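PDB 1ON3: methylmalonyl-CoA carboxyltransferase 12S subunit from Propionibacterium freudenreichii, which catalyses transfer of the carboxyl group of methylmalonyl-CoA to the biotin of the 1.3S subunit, as the hexameric core of the transcarboxylase complex. Local coordinates for residues R47-N52 and E239-A244; T87-I92 and P96-S101. One frame throughout, in Å; residues are numbered along the deposited sequence.

Interaction 1: R47-N52 and E239-A244; sequences RERLNN and EDDDAA
Arg49 and Asp241 join two helices of the N-terminal half of a crotonase-type carboxyltransferase fold through a buried salt bridge in which the arginine presents its edge and the aspartate offers a single oxygen. Both donors on that edge, NE and NH2, converge on OD1 of Asp241; the bond from Arg49 NE measures 2.8 Å, and its N-H...O angle of 148° is bent, as expected when two neighbouring N-H groups share one acceptor. The oxygen lies in the guanidinium plane, yet the carboxylate is turned 76° against that plane. One consequence is that the two donors meet OD1 differently, NH2 on its syn side and NE from well above the carboxylate plane. Arg49 reaches this position because its chain runs extended from CG to NE, with CG anti to the carbonyl carbon (chi1 -75°).

The pair is well supplied with further partners. Gln44 N gives OD1 of Asp241 a third donor, and NH1 of Arg49 makes a second salt bridge, to Asp138 OD2, so the guanidinium is bonded to two carboxylates, which probably restricts its rotation. With an alanine in place of Arg49, the buried carboxylate of Asp241 would probably lose its charge partner, with the Gln44 amide still donating to OD1, while Asp138 would also be left without this mate.

Asp241 opens helix 241-253, and its carboxylate is probably also favoured by the dipole at the helix start. Immediately before the helix, Asp240 takes the N-cap position, its OD1 accepting from Ala243 N at 3.1 Å, nearly in line with the C-O bond of the carboxylate.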
ATOM      1  N   ARG E  47     -33.989  20.984 -20.066  1.00 15.28           N
ATOM      2  CA  ARG E  47     -34.568  19.665 -19.875  1.00 12.74           C
ATOM      3  C   ARG E  47     -34.684  18.848 -21.151  1.00 14.91           C
ATOM      4  O   ARG E  47     -34.579  17.626 -21.108  1.00 16.50           O
ATOM      5  CB  ARG E  47     -35.911  19.788 -19.146  1.00 14.61           C
ATOM      6  CG  ARG E  47     -35.692  20.249 -17.700  1.00 15.43           C
ATOM      7  CD  ARG E  47     -36.960  20.624 -16.948  1.00 15.32           C
ATOM      8  NE  ARG E  47     -36.614  21.104 -15.609  1.00  9.75           N
ATOM      9  CZ  ARG E  47     -36.342  20.316 -14.573  1.00 12.99           C
ATOM     10  NH1 ARG E  47     -36.385  18.987 -14.696  1.00 16.48           N
ATOM     11  NH2 ARG E  47     -36.007  20.851 -13.416  1.00 11.90           N
ATOM     12  N   GLU E  48     -34.893  19.512 -22.285  1.00 10.68           N
ATOM     13  CA  GLU E  48     -34.968  18.794 -23.552  1.00 16.60           C
ATOM     14  C   GLU E  48     -33.592  18.187 -23.842  1.00 14.42           C
ATOM     15  O   GLU E  48     -33.485  17.070 -24.339  1.00 13.77           O
ATOM     16  CB  GLU E  48     -35.370  19.747 -24.684  1.00 14.92           C
ATOM     17  CG  GLU E  48     -36.838  20.134 -24.650  1.00 15.38           C
ATOM     18  CD  GLU E  48     -37.156  21.353 -25.504  1.00 20.94           C
ATOM     19  OE1 GLU E  48     -38.349  21.663 -25.649  1.00 22.69           O
ATOM     20  OE2 GLU E  48     -36.226  22.007 -26.019  1.00 19.34           O
ATOM     21  N   ARG E  49     -32.542  18.937 -23.527  1.00 14.78           N
ATOM     22  CA  ARG E  49     -31.174  18.471 -23.763  1.00 13.89           C
ATOM     23  C   ARG E  49     -30.878  17.193 -22.982  1.00 15.80           C
ATOM     24  O   ARG E  49     -30.339  16.232 -23.532  1.00 14.01           O
ATOM     25  CB  ARG E  49     -30.172  19.573 -23.388  1.00 12.01           C
ATOM     26  CG  ARG E  49     -30.124  20.696 -24.434  1.00 11.15           C
ATOM     27  CD  ARG E  49     -29.435  21.975 -23.921  1.00 11.93           C
ATOM     28  NE  ARG E  49     -29.365  22.992 -24.974  1.00 14.19           N
ATOM     29  CZ  ARG E  49     -29.050  24.272 -24.778  1.00 10.24           C
ATOM     30  NH1 ARG E  49     -28.764  24.720 -23.562  1.00 12.88           N
ATOM     31  NH2 ARG E  49     -29.042  25.112 -25.803  1.00 15.45           N
ATOM     32  N   LEU E  50     -31.242  17.172 -21.704  1.00 10.27           N
ATOM     33  CA  LEU E  50     -31.009  15.981 -20.906  1.00 13.22           C
ATOM     34  C   LEU E  50     -31.887  14.844 -21.414  1.00 14.56           C
ATOM     35  O   LEU E  50     -31.451  13.699 -21.491  1.00 14.02           O
ATOM     36  CB  LEU E  50     -31.309  16.258 -19.432  1.00 13.84           C
ATOM     37  CG  LEU E  50     -30.251  17.097 -18.724  1.00 13.36           C
ATOM     38  CD1 LEU E  50     -30.740  17.479 -17.322  1.00 17.87           C
ATOM     39  CD2 LEU E  50     -28.952  16.296 -18.652  1.00 10.89           C
ATOM     40  N   ASN E  51     -33.122  15.167 -21.783  1.00 13.63           N
ATOM     41  CA  ASN E  51     -34.035  14.146 -22.272  1.00 18.24           C
ATOM     42  C   ASN E  51     -33.545  13.541 -23.582  1.00 17.78           C
ATOM     43  O   ASN E  51     -33.743  12.358 -23.832  1.00 15.59           O
ATOM     44  CB  ASN E  51     -35.439  14.717 -22.466  1.00 18.95           C
ATOM     45  CG  ASN E  51     -36.464  13.635 -22.727  1.00 25.76           C
ATOM     46  OD1 ASN E  51     -36.666  12.743 -21.895  1.00 27.27           O
ATOM     47  ND2 ASN E  51     -37.112  13.696 -23.884  1.00 26.74           N
ATOM     48  N   ASN E  52     -32.904  14.362 -24.412  1.00 18.62           N
ATOM     49  CA  ASN E  52     -32.371  13.914 -25.694  1.00 18.77           C
ATOM     50  C   ASN E  52     -31.073  13.122 -25.541  1.00 16.79           C
ATOM     51  O   ASN E  52     -30.823  12.167 -26.279  1.00 18.07           O
ATOM     52  CB  ASN E  52     -32.125  15.119 -26.606  1.00 21.25           C
ATOM     53  CG  ASN E  52     -33.414  15.701 -27.156  1.00 23.21           C
ATOM     54  OD1 ASN E  52     -33.448  16.832 -27.643  1.00 25.50           O
ATOM     55  ND2 ASN E  52     -34.479  14.927 -27.081  1.00 18.72           N
ATOM     56  N   GLU E 239     -23.269  21.662 -35.261  1.00 14.99           N
ATOM     57  CA  GLU E 239     -24.199  22.591 -35.904  1.00 17.35           C
ATOM     58  C   GLU E 239     -25.251  23.119 -34.938  1.00 20.17           C
ATOM     59  O   GLU E 239     -25.523  24.322 -34.898  1.00 17.45           O
ATOM     60  CB  GLU E 239     -24.902  21.921 -37.083  1.00 24.18           C
ATOM     61  CG  GLU E 239     -24.181  22.076 -38.404  1.00 35.74           C
ATOM     62  CD  GLU E 239     -24.067  23.522 -38.835  1.00 35.45           C
ATOM     63  OE1 GLU E 239     -25.106  24.212 -38.906  1.00 42.80           O
ATOM     64  OE2 GLU E 239     -22.934  23.966 -39.105  1.00 45.70           O
ATOM     65  N   ASP E 240     -25.855  22.217 -34.172  1.00 16.38           N
ATOM     66  CA  ASP E 240     -26.879  22.614 -33.218  1.00 17.72           C
ATOM     67  C   ASP E 240     -26.904  21.625 -32.066  1.00 18.39           C
ATOM     68  O   ASP E 240     -26.026  20.775 -31.960  1.00 14.44           O
ATOM     69  CB  ASP E 240     -28.255  22.660 -33.891  1.00 18.10           C
ATOM     70  CG  ASP E 240     -28.565  21.399 -34.680  1.00 20.96           C
ATOM     71  OD1 ASP E 240     -28.058  20.311 -34.334  1.00 17.53           O
ATOM     72  OD2 ASP E 240     -29.331  21.495 -35.650  1.00 22.91           O
ATOM     73  N   ASP E 241     -27.921  21.720 -31.219  1.00 16.20           N
ATOM     74  CA  ASP E 241     -28.010  20.830 -30.076  1.00 16.37           C
ATOM     75  C   ASP E 241     -28.188  19.358 -30.410  1.00 14.20           C
ATOM     76  O   ASP E 241     -27.649  18.515 -29.702  1.00 13.14           O
ATOM     77  CB  ASP E 241     -29.125  21.289 -29.138  1.00 16.21           C
ATOM     78  CG  ASP E 241     -28.789  22.585 -28.442  1.00 17.10           C
ATOM     79  OD1 ASP E 241     -29.680  23.168 -27.784  1.00 16.33           O
ATOM     80  OD2 ASP E 241     -27.624  23.018 -28.559  1.00 16.98           O
ATOM     81  N   ASP E 242     -28.948  19.031 -31.456  1.00 14.17           N
ATOM     82  CA  ASP E 242     -29.125  17.614 -31.810  1.00 13.76           C
ATOM     83  C   ASP E 242     -27.766  17.031 -32.204  1.00 16.74           C
ATOM     84  O   ASP E 242     -27.442  15.897 -31.861  1.00 12.56           O
ATOM     85  CB  ASP E 242     -30.082  17.442 -32.984  1.00 15.16           C
ATOM     86  CG  ASP E 242     -31.536  17.640 -32.600  1.00 23.57           C
ATOM     87  OD1 ASP E 242     -32.266  18.251 -33.410  1.00 26.89           O
ATOM     88  OD2 ASP E 242     -31.959  17.174 -31.516  1.00 20.21           O
ATOM     89  N   ALA E 243     -26.982  17.819 -32.929  1.00 14.36           N
ATOM     90  CA  ALA E 243     -25.661  17.384 -33.369  1.00 16.01           C
ATOM     91  C   ALA E 243     -24.693  17.249 -32.197  1.00 15.31           C
ATOM     92  O   ALA E 243     -23.837  16.359 -32.191  1.00 14.69           O
ATOM     93  CB  ALA E 243     -25.105  18.372 -34.388  1.00 13.90           C
ATOM     94  N   ALA E 244     -24.818  18.142 -31.217  1.00 12.94           N
ATOM     95  CA  ALA E 244     -23.936  18.124 -30.058  1.00 10.65           C
ATOM     96  C   ALA E 244     -24.216  16.882 -29.227  1.00 13.49           C
ATOM     97  O   ALA E 244     -23.293  16.269 -28.682  1.00 14.48           O
ATOM     98  CB  ALA E 244     -24.141  19.392 -29.210  1.00 14.93           C
TER

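Interaction 2: T87-I92 and P96-S101; sequences TGRGTI and PVHAAS
Arg89 places its CG methylene over the ring of His98, the central cross-strand pair of an antiparallel beta hairpin formed by strands 85-92 and 95-102. The touching atom is Arg89 CG, which sits 3.9 Å from the centroid of the His98 ring and over its face, displaced toward the rim on the NE2 side, a CH-pi contact. Arg89 CG is swung opposite the main-chain nitrogen (chi1 -169°), and a bend at chi2 (-85°) then sends the rest of the chain along the strand toward Pro96. There the guanidinium lies with one face over the proline, NH2 coming to 3.4 Å from Pro96 CB. The side chains of Arg89 and Pro96 run side by side in the same direction, whereas the guanidinium and the His98 imidazole planes stand nearly perpendicular. Met505 of a second subunit also packs on Arg89.

Thr87 and Thr91 share this face of the sheet. Each methyl, CG2, is anti to the carbonyl carbon; in Thr87 it meets Ala100 CB at 3.9 Å, and in Thr91 it approaches Pro96 CA. Their hydroxyls have partners beyond the hairpin, firmly Asp55 for Thr91 and weakly Val62 O for Thr87.

The other face carries Val97 and Ala99, paired with Gly90 and Gly88 respectively. Val97 CG2 rests against the Gly90 carbonyl, 3.6 Å from Gly90 O, and also touches Ile92 CD1, the two side chains crossing almost at right angles.

Each hydrogen-bonded pair is joined by two backbone N-H...O bonds, the shortest running from Val97 N to Gly90 O at 2.8 Å. The bond between His98 ND1 and Thr131 OG1 probably helps set the ring's rotation, and Arg89 meets His98 through hydrocarbon, its charged end lying beyond the ring: backbone amides supply the polarity, and side chains mainly dispersion contacts.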
ATOM      1  N   THR E  87     -29.912  18.919 -12.484  1.00 13.41           N
ATOM      2  CA  THR E  87     -28.872  17.947 -12.181  1.00 10.17           C
ATOM      3  C   THR E  87     -29.406  16.578 -11.773  1.00 17.22           C
ATOM      4  O   THR E  87     -30.456  16.459 -11.132  1.00 14.31           O
ATOM      5  CB  THR E  87     -27.994  18.455 -11.034  1.00 15.08           C
ATOM      6  OG1 THR E  87     -28.812  18.651  -9.876  1.00 12.13           O
ATOM      7  CG2 THR E  87     -27.324  19.790 -11.398  1.00 10.69           C
ATOM      8  N   GLY E  88     -28.667  15.534 -12.129  1.00 15.26           N
ATOM      9  CA  GLY E  88     -29.113  14.209 -11.761  1.00 17.06           C
ATOM     10  C   GLY E  88     -28.285  13.089 -12.341  1.00 16.71           C
ATOM     11  O   GLY E  88     -27.176  13.304 -12.839  1.00 14.24           O
ATOM     12  N   ARG E  89     -28.858  11.890 -12.274  1.00 16.80           N
ATOM     13  CA  ARG E  89     -28.226  10.665 -12.747  1.00 16.54           C
ATOM     14  C   ARG E  89     -29.109  10.020 -13.817  1.00 15.06           C
ATOM     15  O   ARG E  89     -30.334  10.084 -13.750  1.00 16.95           O
ATOM     16  CB  ARG E  89     -28.037   9.723 -11.549  1.00 14.73           C
ATOM     17  CG  ARG E  89     -27.148   8.483 -11.762  1.00 22.56           C
ATOM     18  CD  ARG E  89     -27.889   7.292 -12.371  1.00 23.27           C
ATOM     19  NE  ARG E  89     -27.168   6.033 -12.154  1.00 22.19           N
ATOM     20  CZ  ARG E  89     -27.605   4.839 -12.554  1.00 27.74           C
ATOM     21  NH1 ARG E  89     -28.766   4.738 -13.195  1.00 20.52           N
ATOM     22  NH2 ARG E  89     -26.884   3.744 -12.318  1.00 22.66           N
ATOM     23  N   GLY E  90     -28.481   9.427 -14.827  1.00 14.04           N
ATOM     24  CA  GLY E  90     -29.235   8.763 -15.874  1.00 14.69           C
ATOM     25  C   GLY E  90     -28.338   7.725 -16.510  1.00 10.24           C
ATOM     26  O   GLY E  90     -27.301   7.391 -15.940  1.00 13.33           O
ATOM     27  N   THR E  91     -28.728   7.201 -17.668  1.00 16.25           N
ATOM     28  CA  THR E  91     -27.890   6.234 -18.359  1.00 14.52           C
ATOM     29  C   THR E  91     -27.816   6.599 -19.835  1.00 18.58           C
ATOM     30  O   THR E  91     -28.711   7.259 -20.368  1.00 18.40           O
ATOM     31  CB  THR E  91     -28.433   4.782 -18.249  1.00 16.31           C
ATOM     32  OG1 THR E  91     -29.704   4.696 -18.901  1.00 15.30           O
ATOM     33  CG2 THR E  91     -28.575   4.363 -16.786  1.00 13.69           C
ATOM     34  N   ILE E  92     -26.726   6.198 -20.484  1.00 13.07           N
ATOM     35  CA  ILE E  92     -26.561   6.437 -21.915  1.00 15.78           C
ATOM     36  C   ILE E  92     -26.189   5.051 -22.433  1.00 16.66           C
ATOM     37  O   ILE E  92     -25.154   4.491 -22.064  1.00 13.00           O
ATOM     38  CB  ILE E  92     -25.455   7.478 -22.203  1.00 16.64           C
ATOM     39  CG1 ILE E  92     -25.926   8.873 -21.748  1.00 14.47           C
ATOM     40  CG2 ILE E  92     -25.120   7.482 -23.696  1.00 16.50           C
ATOM     41  CD1 ILE E  92     -24.850   9.972 -21.831  1.00 15.64           C
ATOM     42  N   PRO E  96     -24.318   4.105 -16.695  1.00 13.14           N
ATOM     43  CA  PRO E  96     -24.661   5.128 -15.704  1.00 13.85           C
ATOM     44  C   PRO E  96     -23.823   6.394 -15.907  1.00 14.55           C
ATOM     45  O   PRO E  96     -22.609   6.311 -16.139  1.00 13.82           O
ATOM     46  CB  PRO E  96     -24.314   4.445 -14.374  1.00 14.72           C
ATOM     47  CG  PRO E  96     -24.468   2.968 -14.695  1.00 15.20           C
ATOM     48  CD  PRO E  96     -23.814   2.885 -16.042  1.00 15.15           C
ATOM     49  N   VAL E  97     -24.467   7.556 -15.827  1.00 12.20           N
ATOM     50  CA  VAL E  97     -23.772   8.835 -15.940  1.00 10.35           C
ATOM     51  C   VAL E  97     -24.442   9.845 -15.021  1.00 12.80           C
ATOM     52  O   VAL E  97     -25.562   9.620 -14.562  1.00 13.61           O
ATOM     53  CB  VAL E  97     -23.813   9.441 -17.383  1.00 10.38           C
ATOM     54  CG1 VAL E  97     -23.064   8.553 -18.372  1.00  7.41           C
ATOM     55  CG2 VAL E  97     -25.259   9.671 -17.825  1.00 11.57           C
ATOM     56  N   HIS E  98     -23.737  10.939 -14.743  1.00  9.76           N
ATOM     57  CA  HIS E  98     -24.261  12.052 -13.957  1.00  9.56           C
ATOM     58  C   HIS E  98     -24.177  13.256 -14.892  1.00 13.74           C
ATOM     59  O   HIS E  98     -23.241  13.362 -15.690  1.00 10.98           O
ATOM     60  CB  HIS E  98     -23.437  12.283 -12.690  1.00 12.65           C
ATOM     61  CG  HIS E  98     -23.691  11.257 -11.632  1.00 16.11           C
ATOM     62  ND1 HIS E  98     -23.129   9.995 -11.663  1.00 15.03           N
ATOM     63  CD2 HIS E  98     -24.516  11.278 -10.559  1.00 14.32           C
ATOM     64  CE1 HIS E  98     -23.601   9.285 -10.651  1.00 18.55           C
ATOM     65  NE2 HIS E  98     -24.447  10.039  -9.969  1.00 13.51           N
ATOM     66  N   ALA E  99     -25.141  14.167 -14.801  1.00 12.06           N
ATOM     67  CA  ALA E  99     -25.160  15.310 -15.714  1.00  8.10           C
ATOM     68  C   ALA E  99     -25.774  16.562 -15.109  1.00 12.81           C
ATOM     69  O   ALA E  99     -26.526  16.487 -14.132  1.00 13.15           O
ATOM     70  CB  ALA E  99     -25.933  14.929 -16.975  1.00 10.98           C
ATOM     71  N   ALA E 100     -25.432  17.706 -15.695  1.00 11.11           N
ATOM     72  CA  ALA E 100     -25.959  18.998 -15.269  1.00 11.08           C
ATOM     73  C   ALA E 100     -26.357  19.739 -16.539  1.00 14.99           C
ATOM     74  O   ALA E 100     -25.728  19.579 -17.591  1.00 12.29           O
ATOM     75  CB  ALA E 100     -24.907  19.783 -14.510  1.00  8.26           C
ATOM     76  N   SER E 101     -27.397  20.556 -16.455  1.00 10.38           N
ATOM     77  CA  SER E 101     -27.847  21.269 -17.643  1.00 10.17           C
ATOM     78  C   SER E 101     -28.354  22.635 -17.206  1.00 10.08           C
ATOM     79  O   SER E 101     -29.353  22.727 -16.494  1.00 14.39           O
ATOM     80  CB  SER E 101     -28.952  20.455 -18.328  1.00 10.58           C
ATOM     81  OG  SER E 101     -29.302  20.972 -19.598  1.00 12.26           O
TER

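How the interactions relate
One contact joins two helices and the other two strands of the same crotonase-type domain, and helix 46-53 connects them. Their centres lie about 14 Å apart, and the hairpin of interaction 2 is nested within the chain segment that interaction 1 closes, from helix 46-53 to helix 241-253. Strands 85-92 and 95-102 lie near one margin of a mixed sheet whose opposite outer strand, 236-238, leads into helix 241-253. Helix 46-53 packs directly on the hairpin: Leu50 CD1 reaches Ser101 CB at 3.6 Å, and Leu50 CD2 meets Ala99 CB. One helix offers its leucine to the hairpin and its arginine to a helix far along the chain, linking early and late parts of the N-terminal half.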